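Malate dehydrogenase (Entamoeba histolytica, PDB 3I0P) probably catalyses the NAD-dependent interconversion of malate and oxaloacetate, as a member of the malate/L-lactate dehydrogenase family. Local coordinates at residues Q5-I11 / F340-L346; V21-V25 / I60-K64. All coordinates share one frame; numbering follows the deposited sequence.

Contact 1 pairs strand 6-9, near the start of the modelled chain, with strand 342-345 near its end; contact 2 packs the end of helix 11-24 against helix 55-64. Strand 6-9 and helix 11-24 follow each other in sequence, yet the two contacts stay about 12 Å apart at their nearest atoms. Contact 1 is only partly buried and mostly polar: backbone bonds and an asparagine bridge on a more open face, with aliphatic side chains on the other. Contact 2 is buried and joined by branched aliphatic side chains, with its charged side chains directed away from the interface. Helix 346-359, which follows strand 342-345, touches both contacts.

Contact 1: residues Q5-I11 / F340-L346; sequences QTKNVSI and FGDDLPL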
# COMPACT_ATOMS: atom_id res chain seq x y z
N GLN A 5 8.45 12.99 33.96
CA GLN A 5 8.85 11.91 34.92
C GLN A 5 8.22 10.56 34.56
O GLN A 5 7.15 10.49 33.94
CB GLN A 5 8.53 12.30 36.38
CG GLN A 5 9.10 11.34 37.46
CD GLN A 5 10.64 11.20 37.41
OE1 GLN A 5 11.19 10.45 36.58
NE2 GLN A 5 11.32 11.92 38.30
N THR A 6 8.89 9.48 34.97
CA THR A 6 8.56 8.15 34.50
C THR A 6 8.90 7.06 35.53
O THR A 6 9.86 7.19 36.30
CB THR A 6 9.24 7.89 33.12
OG1 THR A 6 8.67 6.74 32.50
CG2 THR A 6 10.77 7.74 33.23
N LYS A 7 8.09 5.99 35.56
CA LYS A 7 8.32 4.85 36.47
C LYS A 7 8.42 3.53 35.70
O LYS A 7 7.58 3.22 34.86
CB LYS A 7 7.21 4.77 37.52
CG LYS A 7 7.41 3.68 38.56
CD LYS A 7 6.34 3.78 39.65
CE LYS A 7 6.60 2.81 40.81
NZ LYS A 7 7.80 3.21 41.62
N ASN A 8 9.45 2.76 36.03
CA ASN A 8 9.73 1.51 35.34
C ASN A 8 8.87 0.37 35.86
O ASN A 8 8.85 0.07 37.05
CB ASN A 8 11.21 1.15 35.45
CG ASN A 8 11.60 -0.03 34.58
OD1 ASN A 8 11.46 -1.19 34.98
ND2 ASN A 8 12.08 0.26 33.39
N VAL A 9 8.15 -0.27 34.94
CA VAL A 9 7.36 -1.45 35.25
C VAL A 9 7.76 -2.56 34.27
O VAL A 9 7.92 -2.30 33.07
CB VAL A 9 5.83 -1.18 35.13
CG1 VAL A 9 5.05 -2.33 35.71
CG2 VAL A 9 5.45 0.11 35.82
N SER A 10 7.94 -3.77 34.78
CA SER A 10 8.32 -4.90 33.93
C SER A 10 7.16 -5.28 33.00
O SER A 10 5.99 -5.10 33.36
CB SER A 10 8.74 -6.10 34.77
OG SER A 10 7.61 -6.79 35.29
N ILE A 11 7.51 -5.82 31.83
CA ILE A 11 6.52 -6.33 30.87
C ILE A 11 5.58 -7.35 31.51
O ILE A 11 4.37 -7.27 31.34
CB ILE A 11 7.22 -6.93 29.60
CG1 ILE A 11 7.92 -5.83 28.75
CG2 ILE A 11 6.27 -7.78 28.78
CD1 ILE A 11 7.01 -4.72 28.21
N PHE A 340 14.62 -5.01 30.51
CA PHE A 340 14.74 -3.87 31.42
C PHE A 340 13.42 -3.22 31.83
O PHE A 340 13.41 -2.30 32.67
CB PHE A 340 15.66 -2.81 30.83
CG PHE A 340 17.02 -3.32 30.46
CD1 PHE A 340 17.73 -4.16 31.34
CD2 PHE A 340 17.61 -2.97 29.25
CE1 PHE A 340 18.99 -4.65 31.01
CE2 PHE A 340 18.87 -3.44 28.91
CZ PHE A 340 19.57 -4.28 29.79
N GLY A 341 12.31 -3.68 31.26
CA GLY A 341 11.00 -3.10 31.55
C GLY A 341 10.69 -1.87 30.73
O GLY A 341 11.47 -1.49 29.84
N ASP A 342 9.55 -1.26 31.03
CA ASP A 342 8.99 -0.16 30.25
C ASP A 342 8.84 1.07 31.15
O ASP A 342 8.29 0.99 32.24
CB ASP A 342 7.62 -0.61 29.70
CG ASP A 342 7.03 0.35 28.66
OD1 ASP A 342 7.69 1.33 28.24
OD2 ASP A 342 5.88 0.10 28.25
N ASP A 343 9.38 2.19 30.70
CA ASP A 343 9.28 3.43 31.45
C ASP A 343 7.94 4.13 31.18
O ASP A 343 7.77 4.79 30.16
CB ASP A 343 10.45 4.35 31.12
CG ASP A 343 11.78 3.76 31.54
OD1 ASP A 343 11.98 3.41 32.72
OD2 ASP A 343 12.66 3.67 30.66
N LEU A 344 7.01 3.98 32.11
CA LEU A 344 5.67 4.53 31.95
C LEU A 344 5.54 5.91 32.58
O LEU A 344 6.06 6.16 33.67
CB LEU A 344 4.63 3.59 32.57
CG LEU A 344 4.65 2.13 32.10
CD1 LEU A 344 3.55 1.33 32.79
CD2 LEU A 344 4.51 2.05 30.58
N PRO A 345 4.83 6.83 31.88
CA PRO A 345 4.52 8.15 32.45
C PRO A 345 3.76 8.01 33.76
O PRO A 345 3.19 6.95 34.03
CB PRO A 345 3.61 8.77 31.39
CG PRO A 345 4.02 8.13 30.13
CD PRO A 345 4.38 6.72 30.48
N LEU A 346 3.76 9.09 34.54
CA LEU A 346 3.11 9.14 35.85
C LEU A 346 1.60 8.99 35.76
O LEU A 346 0.98 8.35 36.61
CB LEU A 346 3.44 10.46 36.54
CG LEU A 346 3.72 10.39 38.05
CD1 LEU A 346 5.23 10.13 38.31
CD2 LEU A 346 3.20 11.66 38.80
O HOH W 1 11.43 5.09 34.69
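Asn8 stands beside Asp343 on one face of the strand pair, and the end of its side chain bends over to the 340-346 segment. Its CB lies 3.6 Å from Asp343 OD1, and CG turns anti to the backbone N (chi1 -171°), carrying the amide toward the end of helix 328-340. CG is 3.5 Å from Phe340 O, and OD1 lies close to the same oxygen without bonding, since both are acceptors. At the tip ND2 gives one hydrogen to Asp343 OD1 at 3.2 Å, a nearly straight bond that lies in the amide plane yet meets the carboxylate from above its own plane, the two planes standing 66° apart. The other goes to Phe340 O at 3.0 Å along a more bent path. These two bonds, which leave ND2 in different directions, limit the rotation of the amide.

The framework is a two-stranded antiparallel sheet, 6-9 against 342-345, separate from the large mixed sheet of the enzyme and tying the chain's amino-terminal end to its carboxy-terminal region. Val9 and Asp342 exchange both backbone bonds (Val9 N to Asp342 O 3.0 Å), as do Lys7 and Leu344 (Lys7 N to Leu344 O 2.8 Å). Thr6 OG1 adds a weak bond to Leu344 O.

On the face of Asn8, a water donates to Asp343 OD1 at 2.6 Å and, weakly, to Thr6 O, so this carboxylate oxygen accepts from both Asn8 ND2 and the water. The opposite face is aliphatic at its middle, where Val9 CG2 packs on Leu344 CD1 at 3.8 Å, while Ile14 of helix 11-24 and Ile349 of helix 346-359 cover both. Asp342, also on this face, forms a long, weak ion pair with Arg337.

Contact 2: residues V21-V25 / I60-K64; sequences VLLKV and IDRIK
Val21, Leu22 and Val25 meet Ile60 and Ile63 in an aliphatic helix-to-helix contact, where the last turn of helix 11-24 lies beside the last turn of helix 55-64. The two short segments run in roughly the same direction; the CA of Leu22 lies nearest that of Ile60, and the CA of Val25 nearest that of Ile63, a matching step of three residues on each side.

Ile60 works from the tip of its longer branch. Its chi1 of -51° sets CG1 anti to the carbonyl carbon, and the bend at chi2 (-56°) brings CD1 between two neighbours, 4.1 Å from Val21 CG1 and 4.2 Å from Leu22 CD2. The shorter branch, CG2, rests against Val25 CG1 at 4.3 Å. Ile63 repeats the theme one turn on: its CD1 touches Val25 CG2 at 4.0 Å and Leu22 CD2 at 4.2 Å, crossing both side chains at about a right angle. Leu22 CD2 is thus shared by the two isoleucine tips, and the methyl groups lie against one another, with the backbone Val25 O also near Ile63 CG2. Val25 has already left helical backbone angles, although its N still bonds to Val21 O at 3.1 Å, so the contact reaches just past the helix end.

Lys64 NZ makes a weak salt bridge to Asp61 OD1 at 3.5 Å, away from the methyl contacts; Asp61 OD1 also pairs with Lys56.

Other elements close in around the methyl groups. Ala32 and Val35 of helix 29-45 touch Leu22, Phe55 at the start of helix 55-64 packs on Val21, Leu22 and Ile60, and Phe92, in the loop before helix 93-111, lies against Leu22 and Ile63, while helix 346-359 sets Leu355 on Ile60 and Tyr359 on Val25.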
# COMPACT_ATOMS: atom_id res chain seq x y z
N VAL A 21 -7.31 -7.29 35.31
CA VAL A 21 -8.32 -6.24 35.25
C VAL A 21 -9.42 -6.55 34.22
O VAL A 21 -10.60 -6.21 34.43
CB VAL A 21 -7.69 -4.84 35.02
CG1 VAL A 21 -8.77 -3.77 34.97
CG2 VAL A 21 -6.69 -4.53 36.11
N LEU A 22 -9.04 -7.20 33.12
CA LEU A 22 -9.99 -7.57 32.08
C LEU A 22 -10.93 -8.68 32.55
O LEU A 22 -12.10 -8.71 32.17
CB LEU A 22 -9.27 -7.97 30.80
CG LEU A 22 -8.71 -6.85 29.92
CD1 LEU A 22 -7.62 -7.38 28.98
CD2 LEU A 22 -9.84 -6.18 29.13
N LEU A 23 -10.41 -9.60 33.37
CA LEU A 23 -11.25 -10.60 34.02
C LEU A 23 -12.22 -9.94 34.99
O LEU A 23 -13.42 -10.22 34.96
CB LEU A 23 -10.40 -11.62 34.76
CG LEU A 23 -9.61 -12.60 33.91
CD1 LEU A 23 -8.73 -13.49 34.79
CD2 LEU A 23 -10.54 -13.44 33.04
N LYS A 24 -11.70 -9.04 35.82
CA LYS A 24 -12.50 -8.36 36.84
C LYS A 24 -13.68 -7.59 36.26
O LYS A 24 -14.73 -7.55 36.89
CB LYS A 24 -11.64 -7.43 37.70
CG LYS A 24 -10.65 -8.14 38.60
CD LYS A 24 -11.32 -8.88 39.75
CE LYS A 24 -10.27 -9.57 40.60
NZ LYS A 24 -10.81 -10.08 41.87
N VAL A 25 -13.50 -6.99 35.08
CA VAL A 25 -14.59 -6.25 34.41
C VAL A 25 -15.45 -7.15 33.52
O VAL A 25 -16.25 -6.67 32.71
CB VAL A 25 -14.09 -5.03 33.60
CG1 VAL A 25 -13.38 -4.04 34.51
CG2 VAL A 25 -13.18 -5.46 32.46
N ILE A 60 -10.98 -0.03 29.23
CA ILE A 60 -11.70 -0.20 30.49
C ILE A 60 -12.87 0.77 30.62
O ILE A 60 -14.00 0.36 30.85
CB ILE A 60 -10.75 -0.18 31.73
CG1 ILE A 60 -9.58 -1.16 31.55
CG2 ILE A 60 -11.52 -0.51 33.03
CD1 ILE A 60 -9.97 -2.62 31.26
N ASP A 61 -12.61 2.06 30.44
CA ASP A 61 -13.67 3.07 30.47
C ASP A 61 -14.78 2.78 29.46
O ASP A 61 -15.93 3.17 29.65
CB ASP A 61 -13.10 4.45 30.18
CG ASP A 61 -12.37 5.07 31.37
OD1 ASP A 61 -12.33 4.45 32.46
OD2 ASP A 61 -11.84 6.19 31.19
N ARG A 62 -14.42 2.12 28.36
CA ARG A 62 -15.38 1.88 27.30
C ARG A 62 -16.23 0.65 27.60
O ARG A 62 -17.43 0.65 27.29
CB ARG A 62 -14.69 1.81 25.94
CG ARG A 62 -14.01 3.10 25.58
CD ARG A 62 -13.90 3.25 24.07
NE ARG A 62 -13.19 4.47 23.69
CZ ARG A 62 -12.61 4.66 22.51
NH1 ARG A 62 -12.66 3.71 21.59
NH2 ARG A 62 -11.99 5.79 22.24
N ILE A 63 -15.63 -0.37 28.20
CA ILE A 63 -16.38 -1.52 28.73
C ILE A 63 -17.39 -1.05 29.81
O ILE A 63 -18.54 -1.53 29.86
CB ILE A 63 -15.45 -2.60 29.30
CG1 ILE A 63 -14.50 -3.12 28.22
CG2 ILE A 63 -16.26 -3.75 29.91
CD1 ILE A 63 -13.40 -4.04 28.73
N LYS A 64 -16.95 -0.10 30.64
CA LYS A 64 -17.79 0.53 31.65
C LYS A 64 -18.93 1.35 31.03
O LYS A 64 -20.03 1.41 31.59
CB LYS A 64 -16.93 1.41 32.57
CG LYS A 64 -16.26 0.65 33.72
CD LYS A 64 -15.11 1.45 34.36
CE LYS A 64 -15.56 2.80 34.92
NZ LYS A 64 -14.43 3.75 35.15